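Local coordinates for protein BPH (Thiobacillus denitrificans, PDB 5OVS) that probably hydrolyses proteins as a bacterial relative of the proteasome, built as a tetradecameric double ring with an inner cavity, at residues 120-123 with 127-130; 56-61 with 86-91; 168-171 with 176-179; 69-74 with 78-83. All blocks are in the same frame, centred on the assembly; numbering follows the deposited sequence.

Contact 1 (120-123 with 127-130)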
loop_
_atom_site.group_PDB
_atom_site.type_symbol
_atom_site.label_atom_id
_atom_site.label_comp_id
_atom_site.label_asym_id
_atom_site.label_seq_id
_atom_site.Cartn_x
_atom_site.Cartn_y
_atom_site.Cartn_z
ATOM N N PHE K 120 43.689 3.817 -3.330
ATOM C CA PHE K 120 42.670 3.167 -2.536
ATOM C C PHE K 120 41.292 3.725 -2.861
ATOM O O PHE K 120 41.152 4.765 -3.499
ATOM C CB PHE K 120 42.934 3.421 -1.049
ATOM C CG PHE K 120 44.307 2.997 -0.569
ATOM C CD1 PHE K 120 44.535 1.705 -0.130
ATOM C CD2 PHE K 120 45.349 3.899 -0.520
ATOM C CE1 PHE K 120 45.782 1.322 0.327
ATOM C CE2 PHE K 120 46.593 3.522 -0.059
ATOM C CZ PHE K 120 46.811 2.235 0.368
ATOM N N GLY K 121 40.273 3.023 -2.400
ATOM C CA GLY K 121 38.913 3.523 -2.477
ATOM C C GLY K 121 38.135 3.091 -1.265
ATOM O O GLY K 121 38.434 2.070 -0.664
ATOM N N VAL K 122 37.142 3.893 -0.906
ATOM C CA VAL K 122 36.203 3.545 0.146
ATOM C C VAL K 122 34.827 3.755 -0.419
ATOM O O VAL K 122 34.451 4.885 -0.715
ATOM C CB VAL K 122 36.332 4.438 1.390
ATOM C CG1 VAL K 122 35.516 3.851 2.546
ATOM C CG2 VAL K 122 37.781 4.598 1.785
ATOM N N ALA K 123 34.078 2.665 -0.585
ATOM C CA ALA K 123 32.715 2.763 -1.063
ATOM C C ALA K 123 31.831 3.197 0.106
ATOM O O ALA K 123 32.284 3.234 1.255
ATOM C CB ALA K 123 32.256 1.439 -1.649
ATOM N N THR K 127 33.567 -0.042 2.546
ATOM C CA THR K 127 34.341 -1.060 1.881
ATOM C C THR K 127 35.630 -0.454 1.393
ATOM O O THR K 127 35.632 0.213 0.366
ATOM C CB THR K 127 33.594 -1.568 0.628
ATOM O OG1 THR K 127 32.239 -1.864 0.971
ATOM C CG2 THR K 127 34.280 -2.792 0.040
ATOM N N VAL K 128 36.716 -0.680 2.119
ATOM C CA VAL K 128 38.016 -0.129 1.755
ATOM C C VAL K 128 38.778 -1.098 0.876
ATOM O O VAL K 128 38.897 -2.273 1.204
ATOM C CB VAL K 128 38.903 0.152 2.988
ATOM C CG1 VAL K 128 40.203 0.810 2.555
ATOM C CG2 VAL K 128 38.165 0.996 4.005
ATOM N N GLN K 129 39.349 -0.581 -0.205
ATOM C CA GLN K 129 40.050 -1.407 -1.177
ATOM C C GLN K 129 41.358 -0.752 -1.576
ATOM O O GLN K 129 41.432 0.466 -1.656
ATOM C CB GLN K 129 39.145 -1.647 -2.410
ATOM C CG GLN K 129 37.843 -2.325 -2.026
ATOM C CD GLN K 129 36.998 -2.771 -3.210
ATOM O OE1 GLN K 129 36.467 -1.953 -3.976
ATOM N NE2 GLN K 129 36.838 -4.076 -3.344
ATOM N N GLU K 130 42.394 -1.554 -1.796
ATOM C CA GLU K 130 43.603 -1.058 -2.456
ATOM C C GLU K 130 43.548 -1.538 -3.877
ATOM O O GLU K 130 43.256 -2.708 -4.119
ATOM C CB GLU K 130 44.896 -1.560 -1.804
ATOM C CG GLU K 130 46.130 -0.976 -2.476
ATOM C CD GLU K 130 47.435 -1.297 -1.780
ATOM O OE1 GLU K 130 47.454 -2.117 -0.838
ATOM O OE2 GLU K 130 48.458 -0.724 -2.193
#
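F120 and E130 meet on one side of the hairpin formed by strands 118-122 and 128-131, their side chains crossing at a slant. CG of F120 is turned anti to the carbonyl carbon (chi1 -56°), which swings the ring over toward the partner strand and brings F120 CE1 to 3.6 Å from E130 CG. E130 runs out fully extended, so its CB, CG and CD all pass the same side of the phenyl; the carboxylate plane lies 33° from the ring plane. The ring also presents an edge to the backbone, with F120 CD1 3.7 Å from Q129 O. An alanine at F120 would strip the aliphatic part of E130 of this support and would probably leave its chain less firmly held on the hairpin side.

On the same face V122 and V128 stand side by side, pointing the same way, with V122 CG1 4.2 Å from V128 CG2. Between these two non-hydrogen-bonded pairs lies G121, which faces Q129 in a hydrogen-bonded pair: G121 N gives to Q129 O at 2.9 Å, and Q129 N to G121 O at 2.8 Å in the carbonyl plane. Near the turn A123 N reaches T127 O at 3.1 Å from above the carbonyl plane, while the CB atoms of A123 and T127 touch. T127 OG1 bonds to T53 of a second subunit, whose N34 takes up backbone groups of V128 and E130. Strand 111-115 flanks 118-122 on its other edge, and helix 74-91 covers the valine face through I77, F78 and W81.

Contact 2 (56-61 with 86-91); sequences LILADY and GALKEH
I57 and L88 cross at a slant, methyl against methyl: I57 CG2 lies 3.6 Å from L88 CD2. The ethyl arm of I57 is turned anti to the carbonyl carbon (chi1 -69°), which leaves the gamma methyl CG2 as the branch that points at L88. The same CD2 of L88 is more loosely approached by L58 CD2, so one leucine methyl faces two successive residues of the other helix, more closely the isoleucine. One turn further on, Y61 reaches across. Its CG is anti to the backbone N (chi1 179°), laying the ring beside the second helix with Y61 CE1 3.5 Å from A87 CB; CD1 follows at 3.9 Å from the same methyl, which approaches the ring obliquely.

These are the two helices that form one outer layer of the four-layer alpha-beta-beta-alpha sandwich of proteasome-type subunits. Locally they run at 103° to one another, and their axes come no closer than 11.6 Å, a spacing at which long side chains bridge the gap and the backbones stay apart. Y92, just beyond the second segment, packs on I57 and Y61 and offers its hydroxyl to D60 OD2. I57 also packs on F78 of a neighbouring subunit, and L56 on V74 of that same chain.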
loop_
_atom_site.group_PDB
_atom_site.type_symbol
_atom_site.label_atom_id
_atom_site.label_comp_id
_atom_site.label_asym_id
_atom_site.label_seq_id
_atom_site.Cartn_x
_atom_site.Cartn_y
_atom_site.Cartn_z
ATOM N N LEU K 56 32.812 19.727 1.488
ATOM C CA LEU K 56 32.841 20.768 2.516
ATOM C C LEU K 56 32.835 20.117 3.883
ATOM O O LEU K 56 33.620 20.485 4.773
ATOM C CB LEU K 56 31.640 21.690 2.375
ATOM C CG LEU K 56 31.495 22.283 0.972
ATOM C CD1 LEU K 56 30.089 22.804 0.739
ATOM C CD2 LEU K 56 32.537 23.364 0.741
ATOM N N ILE K 57 31.964 19.123 4.045
ATOM C CA ILE K 57 31.937 18.365 5.293
ATOM C C ILE K 57 33.328 17.794 5.582
ATOM O O ILE K 57 33.865 18.004 6.674
ATOM C CB ILE K 57 30.874 17.244 5.291
ATOM C CG1 ILE K 57 29.465 17.843 5.319
ATOM C CG2 ILE K 57 31.029 16.343 6.511
ATOM C CD1 ILE K 57 28.356 16.851 5.035
ATOM N N LEU K 58 33.925 17.124 4.596
ATOM C CA LEU K 58 35.177 16.380 4.825
ATOM C C LEU K 58 36.372 17.258 5.163
ATOM O O LEU K 58 37.126 16.926 6.064
ATOM C CB LEU K 58 35.504 15.464 3.645
ATOM C CG LEU K 58 34.568 14.279 3.339
ATOM C CD1 LEU K 58 35.394 13.094 2.857
ATOM C CD2 LEU K 58 33.716 13.838 4.518
ATOM N N ALA K 59 36.525 18.373 4.452
ATOM C CA ALA K 59 37.570 19.367 4.734
ATOM C C ALA K 59 37.440 19.944 6.140
ATOM O O ALA K 59 38.410 20.006 6.882
ATOM C CB ALA K 59 37.529 20.479 3.702
ATOM N N ASP K 60 36.232 20.367 6.488
ATOM C CA ASP K 60 35.889 20.797 7.847
ATOM C C ASP K 60 36.292 19.726 8.859
ATOM O O ASP K 60 37.061 19.978 9.794
ATOM C CB ASP K 60 34.384 21.053 7.931
ATOM C CG ASP K 60 33.972 21.770 9.185
ATOM O OD1 ASP K 60 34.063 23.013 9.210
ATOM O OD2 ASP K 60 33.508 21.109 10.131
ATOM N N TYR K 61 35.796 18.515 8.652
ATOM C CA TYR K 61 36.088 17.418 9.563
ATOM C C TYR K 61 37.595 17.206 9.755
ATOM O O TYR K 61 38.078 17.144 10.888
ATOM C CB TYR K 61 35.432 16.126 9.079
ATOM C CG TYR K 61 35.721 14.955 9.983
ATOM C CD1 TYR K 61 35.133 14.861 11.244
ATOM C CD2 TYR K 61 36.598 13.944 9.587
ATOM C CE1 TYR K 61 35.404 13.789 12.082
ATOM C CE2 TYR K 61 36.876 12.870 10.413
ATOM C CZ TYR K 61 36.279 12.793 11.659
ATOM O OH TYR K 61 36.554 11.721 12.476
ATOM N N GLY K 86 30.553 8.139 12.168
ATOM C CA GLY K 86 29.947 8.540 13.431
ATOM C C GLY K 86 29.853 10.044 13.566
ATOM O O GLY K 86 28.918 10.547 14.171
ATOM N N ALA K 87 30.823 10.755 13.000
ATOM C CA ALA K 87 30.768 12.215 12.947
ATOM C C ALA K 87 29.768 12.724 11.901
ATOM O O ALA K 87 29.124 13.744 12.122
ATOM C CB ALA K 87 32.151 12.788 12.687
ATOM N N LEU K 88 29.635 12.028 10.770
ATOM C CA LEU K 88 28.637 12.406 9.746
ATOM C C LEU K 88 27.219 12.389 10.296
ATOM O O LEU K 88 26.416 13.257 9.982
ATOM C CB LEU K 88 28.701 11.482 8.533
ATOM C CG LEU K 88 29.961 11.576 7.673
ATOM C CD1 LEU K 88 29.981 10.479 6.622
ATOM C CD2 LEU K 88 30.090 12.941 7.013
ATOM N N LYS K 89 26.919 11.390 11.118
ATOM C CA LYS K 89 25.617 11.294 11.759
ATOM C C LYS K 89 25.464 12.315 12.873
ATOM O O LYS K 89 24.428 12.958 12.988
ATOM C CB LYS K 89 25.425 9.909 12.346
ATOM C CG LYS K 89 25.341 8.829 11.295
ATOM C CD LYS K 89 25.310 7.461 11.941
ATOM C CE LYS K 89 23.958 7.171 12.581
ATOM N NZ LYS K 89 23.981 5.840 13.245
ATOM N N GLU K 90 26.500 12.456 13.695
ATOM C CA GLU K 90 26.408 13.265 14.903
ATOM C C GLU K 90 26.467 14.772 14.669
ATOM O O GLU K 90 25.742 15.505 15.315
ATOM C CB GLU K 90 27.502 12.875 15.891
ATOM C CG GLU K 90 27.262 13.449 17.282
ATOM C CD GLU K 90 28.468 13.335 18.186
ATOM O OE1 GLU K 90 29.453 12.673 17.788
ATOM O OE2 GLU K 90 28.424 13.917 19.295
ATOM N N HIS K 91 27.331 15.236 13.770
ATOM C CA HIS K 91 27.544 16.677 13.580
ATOM C C HIS K 91 27.094 17.238 12.247
ATOM O O HIS K 91 26.912 18.436 12.146
ATOM C CB HIS K 91 29.021 17.027 13.761
ATOM C CG HIS K 91 29.606 16.517 15.040
ATOM N ND1 HIS K 91 29.331 17.089 16.265
ATOM C CD2 HIS K 91 30.442 15.480 15.288
ATOM C CE1 HIS K 91 29.975 16.429 17.212
ATOM N NE2 HIS K 91 30.659 15.449 16.646
#

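Contact 3 (168-171 with 176-179); sequences MAAA and ESGL
The flat groups that meet here are peptide units, each covered on one face by a side-chain carbon from across the contact. The methyl of A171 lies over the S177-G178 peptide, with A171 CB 3.9 Å from S177 O and 4.0 Å from G178 CA. In return CB of S177 sits over the A170-A171 peptide, 4.1 Å from A170 C and 3.9 Å from A171 N. The two units thus interlock, each backbone taking a beta carbon of the other. With its OG anti to the carbonyl carbon (chi1 -68°), S177 lays the hydroxyl past the methyl of A170 and bonds it to T2 OG1.

This return of the chain from helix 159-173 toward strand 182-187 lies beside the N-terminus: E176 is backbone-bonded to T1, and G178 N to D17 OD2. In proteasome-type Ntn hydrolases the N-terminal threonine is the nucleophile, so the loop probably borders the active site.

Farther along, L179 crosses M168 obliquely. The single methyl CD2 does the touching, 4.0 Å from M168 CG and 4.2 Å from A171 CB, so it bridges two residues one helical turn apart. The M168 chain is bent at its last torsion (chi3 83°), and the side chain also packs on Y149 of a neighbouring subunit; the carbonyl of A171 accepts a bond from K26 NZ of another.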
loop_
_atom_site.group_PDB
_atom_site.type_symbol
_atom_site.label_atom_id
_atom_site.label_comp_id
_atom_site.label_asym_id
_atom_site.label_seq_id
_atom_site.Cartn_x
_atom_site.Cartn_y
_atom_site.Cartn_z
ATOM N N MET K 168 36.862 11.830 -19.112
ATOM C CA MET K 168 36.383 12.420 -20.364
ATOM C C MET K 168 35.392 11.503 -21.090
ATOM O O MET K 168 34.483 11.977 -21.785
ATOM C CB MET K 168 37.554 12.732 -21.303
ATOM C CG MET K 168 38.550 13.771 -20.800
ATOM S SD MET K 168 40.162 13.599 -21.601
ATOM C CE MET K 168 39.849 14.512 -23.108
ATOM N N ALA K 169 35.595 10.193 -20.950
ATOM C CA ALA K 169 34.672 9.206 -21.493
ATOM C C ALA K 169 33.315 9.314 -20.807
ATOM O O ALA K 169 32.255 9.223 -21.456
ATOM C CB ALA K 169 35.229 7.804 -21.320
ATOM N N ALA K 170 33.346 9.504 -19.493
ATOM C CA ALA K 170 32.111 9.667 -18.728
ATOM C C ALA K 170 31.399 10.954 -19.115
ATOM O O ALA K 170 30.190 10.950 -19.381
ATOM C CB ALA K 170 32.391 9.637 -17.238
ATOM N N ALA K 171 32.151 12.049 -19.186
ATOM C CA ALA K 171 31.568 13.331 -19.579
ATOM C C ALA K 171 30.954 13.276 -20.977
ATOM O O ALA K 171 29.997 13.964 -21.262
ATOM C CB ALA K 171 32.604 14.416 -19.509
ATOM N N GLU K 176 25.516 13.358 -15.762
ATOM C CA GLU K 176 25.947 13.795 -14.440
ATOM C C GLU K 176 27.443 14.133 -14.363
ATOM O O GLU K 176 27.935 14.483 -13.304
ATOM C CB GLU K 176 25.573 12.734 -13.387
ATOM C CG GLU K 176 24.075 12.472 -13.310
ATOM C CD GLU K 176 23.657 11.575 -12.157
ATOM O OE1 GLU K 176 24.487 10.811 -11.627
ATOM O OE2 GLU K 176 22.475 11.628 -11.765
ATOM N N SER K 177 28.163 14.041 -15.478
ATOM C CA SER K 177 29.596 14.348 -15.508
ATOM C C SER K 177 29.883 15.396 -16.576
ATOM O O SER K 177 29.262 15.370 -17.640
ATOM C CB SER K 177 30.390 13.071 -15.809
ATOM O OG SER K 177 30.328 12.139 -14.737
ATOM N N GLY K 178 30.825 16.309 -16.314
ATOM C CA GLY K 178 31.145 17.375 -17.275
ATOM C C GLY K 178 32.559 17.913 -17.206
ATOM O O GLY K 178 33.180 17.919 -16.142
ATOM N N LEU K 179 33.059 18.369 -18.356
ATOM C CA LEU K 179 34.388 18.978 -18.466
ATOM C C LEU K 179 34.354 20.395 -17.910
ATOM O O LEU K 179 33.306 21.021 -17.920
ATOM C CB LEU K 179 34.843 19.021 -19.933
ATOM C CG LEU K 179 35.016 17.678 -20.661
ATOM C CD1 LEU K 179 35.423 17.912 -22.111
ATOM C CD2 LEU K 179 36.031 16.777 -19.968
#

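Contact 4 (69-74 with 78-83); sequences PQLDSV and FCVWNT
V80 is the apolar centre, each of its methyls touching both P69 and L71. V80 CG2 lies 3.7 Å from P69 CB, and V80 CG1 4.0 Å from L71 CD2, the leucine crossing the valine at about a right angle. CG1 of V80 is anti to the backbone N (chi1 167°), which spreads the two branches over the loop as a fork. The same L71 CD2 reaches the rim of W81 near the indole plane, 4.1 Å from CZ3, and so packs in the angle between consecutive helix residues. An alanine in place of V80 would take away both branches and is likely to leave a gap beside P69 and L71.

Here the connection after helix 54-64 folds back along the first turns of helix 74-91, within one helical layer of the proteasome-type alpha-beta-beta-alpha sandwich; F62 of the earlier helix also packs on P69, V80 and W81. The opening turn is tied by F78 N to V74 O at 2.9 Å, while CB of F78 rests 3.5 Å from that same V74 O. At the helix start S73 is the N-cap, its OG accepting from R76 N.

Farther up the helix C79 O takes two donors from opposite faces of its plane, T83 N and T83 OG1, both at 3.2 Å. At the polar edge D72 spreads its carboxylate between R76 and R117 in two salt bridges.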
loop_
_atom_site.group_PDB
_atom_site.type_symbol
_atom_site.label_atom_id
_atom_site.label_comp_id
_atom_site.label_asym_id
_atom_site.label_seq_id
_atom_site.Cartn_x
_atom_site.Cartn_y
_atom_site.Cartn_z
ATOM N N PRO K 69 44.869 12.507 9.259
ATOM C CA PRO K 69 44.860 11.050 9.310
ATOM C C PRO K 69 45.857 10.422 8.325
ATOM O O PRO K 69 46.027 10.907 7.211
ATOM C CB PRO K 69 43.431 10.705 8.894
ATOM C CG PRO K 69 43.050 11.805 7.972
ATOM C CD PRO K 69 43.691 13.036 8.549
ATOM N N GLN K 70 46.519 9.358 8.746
ATOM C CA GLN K 70 47.364 8.604 7.842
ATOM C C GLN K 70 46.425 7.709 7.072
ATOM O O GLN K 70 45.724 6.893 7.668
ATOM C CB GLN K 70 48.373 7.766 8.610
ATOM C CG GLN K 70 49.435 8.600 9.299
ATOM C CD GLN K 70 50.470 7.762 10.039
ATOM O OE1 GLN K 70 51.412 8.295 10.629
ATOM N NE2 GLN K 70 50.302 6.447 10.004
ATOM N N LEU K 71 46.394 7.889 5.756
ATOM C CA LEU K 71 45.448 7.187 4.872
ATOM C C LEU K 71 46.247 6.349 3.880
ATOM O O LEU K 71 46.060 6.473 2.680
ATOM C CB LEU K 71 44.583 8.208 4.117
ATOM C CG LEU K 71 43.734 9.166 4.950
ATOM C CD1 LEU K 71 43.163 10.300 4.110
ATOM C CD2 LEU K 71 42.627 8.415 5.665
ATOM N N ASP K 72 47.162 5.520 4.384
ATOM C CA ASP K 72 48.100 4.792 3.525
ATOM C C ASP K 72 48.114 3.285 3.743
ATOM O O ASP K 72 49.031 2.599 3.293
ATOM C CB ASP K 72 49.512 5.367 3.664
ATOM C CG ASP K 72 50.000 5.440 5.113
ATOM O OD1 ASP K 72 49.429 4.816 6.034
ATOM O OD2 ASP K 72 50.993 6.152 5.320
ATOM N N SER K 73 47.095 2.768 4.422
ATOM C CA SER K 73 46.804 1.334 4.397
ATOM C C SER K 73 45.296 1.102 4.485
ATOM O O SER K 73 44.551 1.978 4.930
ATOM C CB SER K 73 47.479 0.644 5.564
ATOM O OG SER K 73 46.684 0.785 6.726
ATOM N N VAL K 74 44.857 -0.084 4.070
ATOM C CA VAL K 74 43.448 -0.472 4.132
ATOM C C VAL K 74 42.908 -0.389 5.572
ATOM O O VAL K 74 41.861 0.227 5.815
ATOM C CB VAL K 74 43.248 -1.892 3.543
ATOM C CG1 VAL K 74 41.893 -2.479 3.909
ATOM C CG2 VAL K 74 43.401 -1.859 2.033
ATOM N N PHE K 78 40.087 2.241 6.860
ATOM C CA PHE K 78 38.836 1.751 7.417
ATOM C C PHE K 78 38.527 2.386 8.775
ATOM O O PHE K 78 37.405 2.792 9.055
ATOM C CB PHE K 78 38.840 0.240 7.586
ATOM C CG PHE K 78 37.667 -0.238 8.358
ATOM C CD1 PHE K 78 36.401 -0.173 7.796
ATOM C CD2 PHE K 78 37.802 -0.645 9.668
ATOM C CE1 PHE K 78 35.287 -0.559 8.513
ATOM C CE2 PHE K 78 36.697 -1.032 10.395
ATOM C CZ PHE K 78 35.436 -0.989 9.817
ATOM N N CYS K 79 39.544 2.441 9.613
ATOM C CA CYS K 79 39.443 2.997 10.940
ATOM C C CYS K 79 39.034 4.474 10.923
ATOM O O CYS K 79 38.170 4.913 11.700
ATOM C CB CYS K 79 40.805 2.820 11.606
ATOM S SG CYS K 79 40.897 3.423 13.278
ATOM N N VAL K 80 39.652 5.243 10.037
ATOM C CA VAL K 80 39.310 6.663 9.856
ATOM C C VAL K 80 37.865 6.825 9.344
ATOM O O VAL K 80 37.077 7.609 9.900
ATOM C CB VAL K 80 40.299 7.336 8.878
ATOM C CG1 VAL K 80 39.806 8.698 8.424
ATOM C CG2 VAL K 80 41.671 7.464 9.526
ATOM N N TRP K 81 37.514 6.077 8.288
ATOM C CA TRP K 81 36.162 6.164 7.725
ATOM C C TRP K 81 35.093 5.707 8.699
ATOM O O TRP K 81 34.008 6.283 8.736
ATOM C CB TRP K 81 36.041 5.426 6.387
ATOM C CG TRP K 81 35.851 6.376 5.266
ATOM C CD1 TRP K 81 34.747 6.504 4.489
ATOM C CD2 TRP K 81 36.771 7.385 4.833
ATOM N NE1 TRP K 81 34.928 7.509 3.572
ATOM C CE2 TRP K 81 36.162 8.068 3.764
ATOM C CE3 TRP K 81 38.057 7.767 5.239
ATOM C CZ2 TRP K 81 36.790 9.115 3.090
ATOM C CZ3 TRP K 81 38.685 8.809 4.568
ATOM C CH2 TRP K 81 38.048 9.469 3.502
ATOM N N ASN K 82 35.396 4.703 9.511
ATOM C CA ASN K 82 34.424 4.260 10.504
ATOM C C ASN K 82 34.163 5.330 11.558
ATOM O O ASN K 82 33.028 5.548 11.929
ATOM C CB ASN K 82 34.860 2.963 11.177
ATOM C CG ASN K 82 33.707 2.261 11.865
ATOM O OD1 ASN K 82 32.780 1.783 11.207
ATOM N ND2 ASN K 82 33.750 2.207 13.184
ATOM N N THR K 83 35.221 5.992 12.029
ATOM C CA THR K 83 35.097 7.140 12.933
ATOM C C THR K 83 34.395 8.311 12.226
ATOM O O THR K 83 33.483 8.904 12.782
ATOM C CB THR K 83 36.485 7.584 13.464
ATOM O OG1 THR K 83 37.041 6.537 14.267
ATOM C CG2 THR K 83 36.405 8.849 14.306
#

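In the fold
Contacts 1 and 4 form one continuous core: their centres lie 10 Å apart, and V122 CG1 of the hairpin packs 3.4 Å from W81 CD1 of the helix. Contact 2 continues that layer along helix 74-91, its centre 15 Å from that of contact 4, which is nested in the chain segment that contact 2 closes; Y61 OH lies 3.4 Å from T83 CG2. All three also reach neighbouring subunits, L56 and I57 packing on V74 and F78 across the interface. Contact 3 belongs to the other helical layer, about 22 Å from contact 1 and 29 Å from contact 4 between centres, and alone lies beside T1, the probable catalytic end.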